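Local coordinates for protein activated BY transcription factor SSRB (Salmonella enterica, PDB 2WNW) that belongs to glycosyl hydrolase family 30, whose members join a TIM-barrel domain to a beta-sandwich domain, at residues H268-D273 and E294-M299; D273-I278 and L314-G319; Q194-A199 and W238-D243. All coordinates share one frame; numbering follows the deposited sequence.

Interaction 1 of 3, residues H268-D273 and E294-M299; sequences HWYTGD and EGCVPM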
loop_
_atom_site.group_PDB
_atom_site.type_symbol
_atom_site.label_atom_id
_atom_site.label_comp_id
_atom_site.label_asym_id
_atom_site.label_seq_id
_atom_site.Cartn_x
_atom_site.Cartn_y
_atom_site.Cartn_z
ATOM N N HIS A 268 6.400 -16.683 -2.802
ATOM C CA HIS A 268 7.364 -16.332 -3.839
ATOM C C HIS A 268 6.833 -15.119 -4.606
ATOM O O HIS A 268 5.729 -14.642 -4.330
ATOM C CB HIS A 268 7.553 -17.518 -4.792
ATOM C CG HIS A 268 7.920 -18.800 -4.103
ATOM N ND1 HIS A 268 7.952 -20.012 -4.759
ATOM C CD2 HIS A 268 8.266 -19.057 -2.819
ATOM C CE1 HIS A 268 8.299 -20.962 -3.907
ATOM N NE2 HIS A 268 8.495 -20.409 -2.722
ATOM N N TRP A 269 7.600 -14.634 -5.582
ATOM C CA TRP A 269 7.186 -13.448 -6.331
ATOM C C TRP A 269 6.940 -13.645 -7.820
ATOM O O TRP A 269 6.772 -12.673 -8.549
ATOM C CB TRP A 269 8.235 -12.337 -6.165
ATOM C CG TRP A 269 9.553 -12.557 -6.905
ATOM C CD1 TRP A 269 9.763 -13.331 -8.019
ATOM C CD2 TRP A 269 10.806 -11.912 -6.633
ATOM N NE1 TRP A 269 11.063 -13.200 -8.456
ATOM C CE2 TRP A 269 11.724 -12.335 -7.624
ATOM C CE3 TRP A 269 11.242 -11.011 -5.648
ATOM C CZ2 TRP A 269 13.053 -11.888 -7.660
ATOM C CZ3 TRP A 269 12.570 -10.565 -5.686
ATOM C CH2 TRP A 269 13.453 -11.006 -6.683
ATOM N N TYR A 270 6.893 -14.890 -8.273
ATOM C CA TYR A 270 6.764 -15.151 -9.701
ATOM C C TYR A 270 5.520 -14.682 -10.457
ATOM O O TYR A 270 5.515 -14.720 -11.687
ATOM C CB TYR A 270 7.038 -16.635 -9.965
ATOM C CG TYR A 270 8.406 -17.062 -9.454
ATOM C CD1 TYR A 270 8.530 -17.959 -8.394
ATOM C CD2 TYR A 270 9.574 -16.537 -10.009
ATOM C CE1 TYR A 270 9.787 -18.324 -7.898
ATOM C CE2 TYR A 270 10.833 -16.893 -9.521
ATOM C CZ TYR A 270 10.930 -17.787 -8.464
ATOM O OH TYR A 270 12.167 -18.139 -7.976
ATOM N N THR A 271 4.481 -14.237 -9.754
ATOM C CA THR A 271 3.289 -13.738 -10.445
ATOM C C THR A 271 3.065 -12.239 -10.204
ATOM O O THR A 271 1.999 -11.701 -10.502
ATOM C CB THR A 271 2.006 -14.505 -10.044
ATOM O OG1 THR A 271 1.791 -14.400 -8.633
ATOM C CG2 THR A 271 2.121 -15.977 -10.447
ATOM N N GLY A 272 4.075 -11.565 -9.668
ATOM C CA GLY A 272 3.939 -10.136 -9.445
ATOM C C GLY A 272 3.836 -9.681 -8.003
ATOM O O GLY A 272 4.030 -10.461 -7.068
ATOM N N ASP A 273 3.502 -8.402 -7.841
ATOM C CA ASP A 273 3.396 -7.750 -6.537
ATOM C C ASP A 273 2.381 -8.338 -5.556
ATOM O O ASP A 273 2.761 -8.950 -4.557
ATOM C CB ASP A 273 3.089 -6.256 -6.729
ATOM C CG ASP A 273 4.140 -5.532 -7.566
ATOM O OD1 ASP A 273 5.183 -6.141 -7.893
ATOM O OD2 ASP A 273 3.921 -4.340 -7.893
ATOM N N GLU A 294 11.340 -17.307 -1.639
ATOM C CA GLU A 294 12.078 -17.541 -2.872
ATOM C C GLU A 294 11.720 -16.607 -4.018
ATOM O O GLU A 294 10.558 -16.280 -4.237
ATOM C CB GLU A 294 11.879 -18.983 -3.346
ATOM C CG GLU A 294 12.790 -19.366 -4.502
ATOM C CD GLU A 294 12.232 -20.501 -5.335
ATOM O OE1 GLU A 294 11.963 -21.583 -4.772
ATOM O OE2 GLU A 294 12.066 -20.305 -6.558
ATOM N N GLY A 295 12.747 -16.203 -4.753
ATOM C CA GLY A 295 12.564 -15.340 -5.898
ATOM C C GLY A 295 13.882 -15.256 -6.644
ATOM O O GLY A 295 14.949 -15.429 -6.050
ATOM N N CYS A 296 13.807 -15.023 -7.950
ATOM C CA CYS A 296 14.999 -14.882 -8.779
ATOM C C CYS A 296 14.583 -14.263 -10.105
ATOM O O CYS A 296 13.389 -14.103 -10.381
ATOM C CB CYS A 296 15.669 -16.244 -9.028
ATOM S SG CYS A 296 14.772 -17.371 -10.143
ATOM N N VAL A 297 15.571 -13.903 -10.915
ATOM C CA VAL A 297 15.321 -13.319 -12.223
ATOM C C VAL A 297 16.067 -14.169 -13.245
ATOM O O VAL A 297 17.052 -14.828 -12.913
ATOM C CB VAL A 297 15.828 -11.853 -12.304
ATOM C CG1 VAL A 297 15.034 -10.972 -11.339
ATOM C CG2 VAL A 297 17.313 -11.789 -11.973
ATOM N N PRO A 298 15.605 -14.173 -14.499
ATOM C CA PRO A 298 16.273 -14.969 -15.533
ATOM C C PRO A 298 17.561 -14.328 -16.036
ATOM O O PRO A 298 17.851 -13.166 -15.733
ATOM C CB PRO A 298 15.214 -15.053 -16.628
ATOM C CG PRO A 298 14.548 -13.709 -16.527
ATOM C CD PRO A 298 14.381 -13.540 -15.025
ATOM N N MET A 299 18.340 -15.099 -16.793
ATOM C CA MET A 299 19.573 -14.586 -17.371
ATOM C C MET A 299 19.136 -13.789 -18.595
ATOM O O MET A 299 18.392 -14.293 -19.434
ATOM C CB MET A 299 20.495 -15.731 -17.804
ATOM C CG MET A 299 21.194 -16.451 -16.665
ATOM S SD MET A 299 22.367 -15.396 -15.807
ATOM C CE MET A 299 23.694 -15.275 -17.039
#

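Interaction 2 of 3, residues D273-I278 and L314-G319; sequences DHFSQI and LHDMIG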
loop_
_atom_site.group_PDB
_atom_site.type_symbol
_atom_site.label_atom_id
_atom_site.label_comp_id
_atom_site.label_asym_id
_atom_site.label_seq_id
_atom_site.Cartn_x
_atom_site.Cartn_y
_atom_site.Cartn_z
ATOM N N ASP A 273 3.502 -8.402 -7.841
ATOM C CA ASP A 273 3.396 -7.750 -6.537
ATOM C C ASP A 273 2.381 -8.338 -5.556
ATOM O O ASP A 273 2.761 -8.950 -4.557
ATOM C CB ASP A 273 3.089 -6.256 -6.729
ATOM C CG ASP A 273 4.140 -5.532 -7.566
ATOM O OD1 ASP A 273 5.183 -6.141 -7.893
ATOM O OD2 ASP A 273 3.921 -4.340 -7.893
ATOM N N HIS A 274 1.098 -8.120 -5.830
ATOM C CA HIS A 274 0.021 -8.606 -4.968
ATOM C C HIS A 274 0.283 -8.302 -3.494
ATOM O O HIS A 274 -0.041 -9.102 -2.618
ATOM C CB HIS A 274 -0.169 -10.112 -5.170
ATOM C CG HIS A 274 -0.692 -10.469 -6.526
ATOM N ND1 HIS A 274 -1.948 -10.097 -6.958
ATOM C CD2 HIS A 274 -0.120 -11.129 -7.561
ATOM C CE1 HIS A 274 -2.125 -10.510 -8.200
ATOM N NE2 HIS A 274 -1.030 -11.138 -8.591
ATOM N N PHE A 275 0.848 -7.130 -3.221
ATOM C CA PHE A 275 1.172 -6.747 -1.849
ATOM C C PHE A 275 -0.038 -6.721 -0.916
ATOM O O PHE A 275 0.082 -7.022 0.271
ATOM C CB PHE A 275 1.865 -5.373 -1.827
ATOM C CG PHE A 275 3.125 -5.304 -2.662
ATOM C CD1 PHE A 275 4.139 -6.248 -2.505
ATOM C CD2 PHE A 275 3.297 -4.287 -3.597
ATOM C CE1 PHE A 275 5.310 -6.180 -3.273
ATOM C CE2 PHE A 275 4.461 -4.205 -4.372
ATOM C CZ PHE A 275 5.471 -5.156 -4.208
ATOM N N SER A 276 -1.202 -6.360 -1.449
ATOM C CA SER A 276 -2.416 -6.288 -0.642
ATOM C C SER A 276 -2.778 -7.594 0.060
ATOM O O SER A 276 -3.374 -7.572 1.140
ATOM C CB SER A 276 -3.599 -5.825 -1.499
ATOM O OG SER A 276 -3.480 -4.455 -1.836
ATOM N N GLN A 277 -2.427 -8.730 -0.540
ATOM C CA GLN A 277 -2.749 -10.011 0.082
ATOM C C GLN A 277 -1.871 -10.272 1.299
ATOM O O GLN A 277 -2.303 -10.918 2.254
ATOM C CB GLN A 277 -2.643 -11.150 -0.938
ATOM C CG GLN A 277 -3.761 -11.085 -1.977
ATOM C CD GLN A 277 -3.942 -12.373 -2.746
ATOM O OE1 GLN A 277 -3.926 -13.461 -2.170
ATOM N NE2 GLN A 277 -4.137 -12.256 -4.058
ATOM N N ILE A 278 -0.645 -9.762 1.272
ATOM C CA ILE A 278 0.247 -9.919 2.416
ATOM C C ILE A 278 -0.330 -9.074 3.549
ATOM O O ILE A 278 -0.472 -9.540 4.680
ATOM C CB ILE A 278 1.664 -9.396 2.123
ATOM C CG1 ILE A 278 2.278 -10.145 0.940
ATOM C CG2 ILE A 278 2.546 -9.581 3.359
ATOM C CD1 ILE A 278 3.628 -9.597 0.537
ATOM N N LEU A 314 14.504 -4.800 -5.448
ATOM C CA LEU A 314 14.156 -3.700 -4.551
ATOM C C LEU A 314 12.656 -3.455 -4.449
ATOM O O LEU A 314 12.126 -3.271 -3.355
ATOM C CB LEU A 314 14.862 -2.412 -4.987
ATOM C CG LEU A 314 16.374 -2.375 -4.744
ATOM C CD1 LEU A 314 16.966 -1.139 -5.411
ATOM C CD2 LEU A 314 16.658 -2.368 -3.241
ATOM N N HIS A 315 11.973 -3.456 -5.590
ATOM C CA HIS A 315 10.534 -3.219 -5.615
ATOM C C HIS A 315 9.763 -4.265 -4.816
ATOM O O HIS A 315 8.874 -3.923 -4.036
ATOM C CB HIS A 315 10.028 -3.201 -7.062
ATOM C CG HIS A 315 8.551 -2.986 -7.186
ATOM N ND1 HIS A 315 7.949 -1.772 -6.932
ATOM C CD2 HIS A 315 7.552 -3.838 -7.523
ATOM C CE1 HIS A 315 6.644 -1.885 -7.105
ATOM N NE2 HIS A 315 6.376 -3.128 -7.465
ATOM N N ASP A 316 10.097 -5.539 -4.996
ATOM C CA ASP A 316 9.380 -6.575 -4.267
ATOM C C ASP A 316 9.712 -6.569 -2.781
ATOM O O ASP A 316 8.825 -6.723 -1.940
ATOM C CB ASP A 316 9.663 -7.958 -4.863
ATOM C CG ASP A 316 8.622 -8.979 -4.449
ATOM O OD1 ASP A 316 8.892 -9.793 -3.539
ATOM O OD2 ASP A 316 7.518 -8.944 -5.025
ATOM N N MET A 317 10.987 -6.384 -2.448
ATOM C CA MET A 317 11.390 -6.358 -1.046
ATOM C C MET A 317 10.723 -5.224 -0.273
ATOM O O MET A 317 10.183 -5.436 0.815
ATOM C CB MET A 317 12.911 -6.230 -0.939
ATOM C CG MET A 317 13.653 -7.455 -1.452
ATOM S SD MET A 317 15.439 -7.226 -1.464
ATOM C CE MET A 317 15.846 -7.568 0.254
ATOM N N ILE A 318 10.758 -4.019 -0.831
ATOM C CA ILE A 318 10.148 -2.873 -0.167
ATOM C C ILE A 318 8.652 -3.096 0.026
ATOM O O ILE A 318 8.126 -2.905 1.121
ATOM C CB ILE A 318 10.395 -1.572 -0.968
ATOM C CG1 ILE A 318 11.892 -1.233 -0.933
ATOM C CG2 ILE A 318 9.570 -0.428 -0.388
ATOM C CD1 ILE A 318 12.299 -0.091 -1.849
ATOM N N GLY A 319 7.970 -3.516 -1.035
ATOM C CA GLY A 319 6.542 -3.761 -0.937
ATOM C C GLY A 319 6.183 -4.836 0.079
ATOM O O GLY A 319 5.234 -4.680 0.852
HETATM O O HOH W 1 7.171 -7.907 -7.504
#

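Interaction 3 of 3, residues Q194-A199 and W238-D243; sequences QNEPVA and WDHDKD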
loop_
_atom_site.group_PDB
_atom_site.type_symbol
_atom_site.label_atom_id
_atom_site.label_comp_id
_atom_site.label_asym_id
_atom_site.label_seq_id
_atom_site.Cartn_x
_atom_site.Cartn_y
_atom_site.Cartn_z
ATOM N N GLN A 194 5.913 -28.376 1.289
ATOM C CA GLN A 194 6.223 -28.640 -0.107
ATOM C C GLN A 194 6.377 -27.343 -0.888
ATOM O O GLN A 194 5.612 -26.394 -0.700
ATOM C CB GLN A 194 5.091 -29.471 -0.721
ATOM C CG GLN A 194 5.090 -29.559 -2.237
ATOM C CD GLN A 194 6.233 -30.393 -2.777
ATOM O OE1 GLN A 194 6.563 -31.439 -2.225
ATOM N NE2 GLN A 194 6.826 -29.946 -3.878
ATOM N N ASN A 195 7.375 -27.310 -1.763
ATOM C CA ASN A 195 7.614 -26.148 -2.602
ATOM C C ASN A 195 6.512 -26.129 -3.666
ATOM O O ASN A 195 6.290 -27.134 -4.349
ATOM C CB ASN A 195 8.982 -26.269 -3.286
ATOM C CG ASN A 195 9.247 -25.146 -4.277
ATOM O OD1 ASN A 195 9.390 -23.983 -3.896
ATOM N ND2 ASN A 195 9.305 -25.490 -5.558
ATOM N N GLU A 196 5.805 -25.005 -3.778
ATOM C CA GLU A 196 4.751 -24.846 -4.786
ATOM C C GLU A 196 3.844 -26.074 -4.920
ATOM O O GLU A 196 3.777 -26.695 -5.986
ATOM C CB GLU A 196 5.397 -24.540 -6.141
ATOM C CG GLU A 196 6.306 -23.318 -6.138
ATOM C CD GLU A 196 6.835 -22.976 -7.520
ATOM O OE1 GLU A 196 6.034 -22.946 -8.476
ATOM O OE2 GLU A 196 8.046 -22.723 -7.652
ATOM N N PRO A 197 3.103 -26.411 -3.851
ATOM C CA PRO A 197 2.191 -27.559 -3.797
ATOM C C PRO A 197 1.057 -27.625 -4.813
ATOM O O PRO A 197 0.376 -28.644 -4.906
ATOM C CB PRO A 197 1.671 -27.515 -2.363
ATOM C CG PRO A 197 1.685 -26.041 -2.044
ATOM C CD PRO A 197 3.012 -25.613 -2.615
ATOM N N VAL A 198 0.839 -26.557 -5.570
ATOM C CA VAL A 198 -0.231 -26.571 -6.560
ATOM C C VAL A 198 0.315 -26.479 -7.978
ATOM O O VAL A 198 -0.450 -26.356 -8.934
ATOM C CB VAL A 198 -1.223 -25.396 -6.343
ATOM C CG1 VAL A 198 -1.839 -25.483 -4.955
ATOM C CG2 VAL A 198 -0.509 -24.063 -6.532
ATOM N N ALA A 199 1.634 -26.559 -8.122
ATOM C CA ALA A 199 2.231 -26.433 -9.444
ATOM C C ALA A 199 3.013 -27.627 -9.974
ATOM O O ALA A 199 3.946 -28.121 -9.338
ATOM C CB ALA A 199 3.118 -25.193 -9.488
ATOM N N TRP A 238 1.922 -23.205 1.938
ATOM C CA TRP A 238 1.769 -22.464 0.682
ATOM C C TRP A 238 3.087 -22.522 -0.087
ATOM O O TRP A 238 3.223 -23.320 -1.008
ATOM C CB TRP A 238 1.350 -21.000 0.904
ATOM C CG TRP A 238 1.081 -20.243 -0.395
ATOM C CD1 TRP A 238 1.591 -19.025 -0.753
ATOM C CD2 TRP A 238 0.241 -20.658 -1.490
ATOM N NE1 TRP A 238 1.126 -18.660 -1.996
ATOM C CE2 TRP A 238 0.297 -19.639 -2.468
ATOM C CE3 TRP A 238 -0.552 -21.789 -1.736
ATOM C CZ2 TRP A 238 -0.411 -19.719 -3.674
ATOM C CZ3 TRP A 238 -1.255 -21.869 -2.934
ATOM C CH2 TRP A 238 -1.179 -20.835 -3.890
ATOM N N ASP A 239 4.051 -21.688 0.295
ATOM C CA ASP A 239 5.365 -21.675 -0.354
ATOM C C ASP A 239 5.182 -21.553 -1.869
ATOM O O ASP A 239 5.781 -22.299 -2.648
ATOM C CB ASP A 239 6.119 -22.972 -0.013
ATOM C CG ASP A 239 7.634 -22.811 -0.048
ATOM O OD1 ASP A 239 8.125 -21.710 -0.367
ATOM O OD2 ASP A 239 8.340 -23.797 0.252
ATOM N N HIS A 240 4.344 -20.606 -2.276
ATOM C CA HIS A 240 4.057 -20.387 -3.686
ATOM C C HIS A 240 3.841 -18.888 -3.913
ATOM O O HIS A 240 4.064 -18.079 -3.008
ATOM C CB HIS A 240 2.826 -21.211 -4.083
ATOM C CG HIS A 240 2.636 -21.359 -5.563
ATOM N ND1 HIS A 240 3.681 -21.595 -6.433
ATOM C CD2 HIS A 240 1.514 -21.352 -6.322
ATOM C CE1 HIS A 240 3.213 -21.728 -7.659
ATOM N NE2 HIS A 240 1.899 -21.586 -7.620
ATOM N N ASP A 241 3.399 -18.510 -5.106
ATOM C CA ASP A 241 3.220 -17.094 -5.429
ATOM C C ASP A 241 2.164 -16.332 -4.626
ATOM O O ASP A 241 1.227 -16.911 -4.094
ATOM C CB ASP A 241 2.973 -16.960 -6.928
ATOM C CG ASP A 241 4.007 -17.714 -7.737
ATOM O OD1 ASP A 241 5.213 -17.530 -7.465
ATOM O OD2 ASP A 241 3.624 -18.491 -8.636
ATOM N N LYS A 242 2.326 -15.013 -4.563
ATOM C CA LYS A 242 1.431 -14.167 -3.783
ATOM C C LYS A 242 -0.025 -14.032 -4.233
ATOM O O LYS A 242 -0.876 -13.627 -3.441
ATOM C CB LYS A 242 2.070 -12.780 -3.627
ATOM C CG LYS A 242 3.317 -12.805 -2.746
ATOM C CD LYS A 242 3.938 -11.419 -2.580
ATOM C CE LYS A 242 4.839 -11.070 -3.752
ATOM N NZ LYS A 242 5.341 -9.668 -3.645
ATOM N N ASP A 243 -0.324 -14.381 -5.480
ATOM C CA ASP A 243 -1.695 -14.265 -5.977
ATOM C C ASP A 243 -2.705 -15.210 -5.308
ATOM O O ASP A 243 -3.902 -14.921 -5.285
ATOM C CB ASP A 243 -1.714 -14.474 -7.492
ATOM C CG ASP A 243 -1.289 -15.871 -7.888
ATOM O OD1 ASP A 243 -2.173 -16.739 -8.057
ATOM O OD2 ASP A 243 -0.068 -16.101 -8.016
#

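Interaction 1 of 3, residues H268-D273 and E294-M299
E294 OE2 is the best-held polar atom, gripped twice: by the hydroxyl of Y270 and by a bound glycerol. Y270 OH donates at 2.6 Å to E294 OE2, which accepts on its anti lone pair, the one away from OE1. The phenol lies at 67° to the carboxylate plane, with OE2 at the ring edge. E294 OE1 forms a salt bridge with R87. E294 CB lies over one face of the H268 imidazole, 3.8 Å from the H268 ring centroid; CG anti to the backbone N (chi1 -171°) and an extended chain carry the carboxylate on to the Y270 hydroxyl. H268 NE2 itself bonds to D239. One residue on, G295 CA sits over the five-membered ring of W269, 3.7 Å from that W269 centroid, and the lack of a side chain makes this close approach possible. W269 NE1 then donates to C296 O at 3.2 Å, in the indole plane but above that of the carbonyl. C296 SG reaches the edge of the Y270 ring, 5.2 Å from the Y270 centroid. E294 O, buried without a hydrogen-bond partner, receives a CA-H...O contact from H268 CA. With R87 and a tyrosine donor on its oxygens, the E294 carboxylate is probably ionised.

Interaction 2 of 3, residues D273-I278 and L314-G319
D273, in the loop just ahead of helix 275-284, opens the contact with both carboxylate oxygens. Its CG lies anti to the carbonyl carbon, which carries the acid across to helix 305-322. There H315 NE2 donates to D273 OD2 at 2.8 Å, almost straight at 172°. The oxygen lies in the imidazole plane at the ring edge, yet the donor stands above the carboxylate plane, the two flat groups being turned 47° apart. D273 OD2 has a second donor in N391 N of the second subunit. D273 OD1 instead takes a hydrogen bond from a water, 2.7 Å from water O to D273 OD1, and the same water donates to D316 OD2 at 2.7 Å. The water bridges two carboxylates whose like charges would otherwise be expected to repel, and K242, in a salt bridge with D316 OD2, probably eases this further.

F275 follows after H274, which turns to the second subunit, and its CB points toward the other helix. The phenyl is sandwiched: D273 CB covers one face, and G319 CA lies over the opposite face, 3.7 Å from the F275 ring centroid. G319 has no side chain, so the ring can rest directly on the helix backbone, with F275 CZ 3.6 Å from H315 O. The far edge of F275 leans toward the face of H315 in an offset edge-to-face pair, planes at 61°.

H315 ND1 is hydrogen-bonded to E394 of strand 393-399 in the beta-sandwich region. An imidazole held by a carboxylate at each nitrogen would be expected to be stabilised in its protonated form, so H315 may well be protonated, which would offset part of the negative charge of D273 and E394.

Interaction 3 of 3, residues Q194-A199 and W238-D243
One backbone hydrogen bond joins the segments: E196 N donates to D239 O at 2.9 Å, from above the carbonyl plane, where the CA atoms of E196 and H240 come closest. E196 has a positive phi (43°) and begins a type I turn, closed by A199 N to E196 O, that carries P197 and V198 past W238 and H240.

Van der Waals contacts gather on the H240 imidazole. E196 CG packs against H240 ND1 at 3.2 Å, and the E196 carboxylate plane is only 25° from the ring. V198 CG2 touches H240 CD2 at 3.4 Å, and A199 CB reaches H240 CE1 from the same turn. V198 CG1 meets the W238 indole more loosely, at CZ3.

Within 238-243 the W238 indole is held by its own segment: H240 CB lies over the centre of one face, and W238 NE1 donates to D241 O at 2.7 Å, fixing the turn of the ring. In the facing segment Q194 NE2 is bonded to N195 O at 2.9 Å on an in-plane lone pair, and also to W144 O.

Several polar ends have partners outside the pair: N195 OD1 and D239 OD2 both bind R87, D239 OD1 binds H268, and E196 OE2 binds glycerol.

Strands 190-192 and 234-239 are the fourth and fifth of the eight-stranded barrel. N195-E196, just past the fourth strand, corresponds to the Asn-Glu pair found at this place in the clan of TIM-barrel glycosidases to which family 30 belongs, and the contact forms part of the pocket at the C-terminal mouth of the barrel.

How the interactions relate
All three contacts belong to the family 30 TIM barrel. Interactions 1 and 3 lie at the C-terminal ends of its fourth to seventh strands; interaction 2 joins the start of helix 275-284 to helix 305-322, which follow the sixth and seventh. Interaction 3 closes first along the chain; interactions 1 and 2 then alternate, sharing D273. Between centres, interaction 1 is about 11 Å from interaction 2 and about 12 Å from interaction 3, and interactions 2 and 3 are about 16 Å apart, a bent arrangement with interaction 1 at the corner. H268 binds D239 and T271 binds D243, joining 1 to 3; K242 links D273 and D316. The contacts thus lead from the pocket at the barrel mouth out to both helices, where interactions 1 and 2 touch the second subunit.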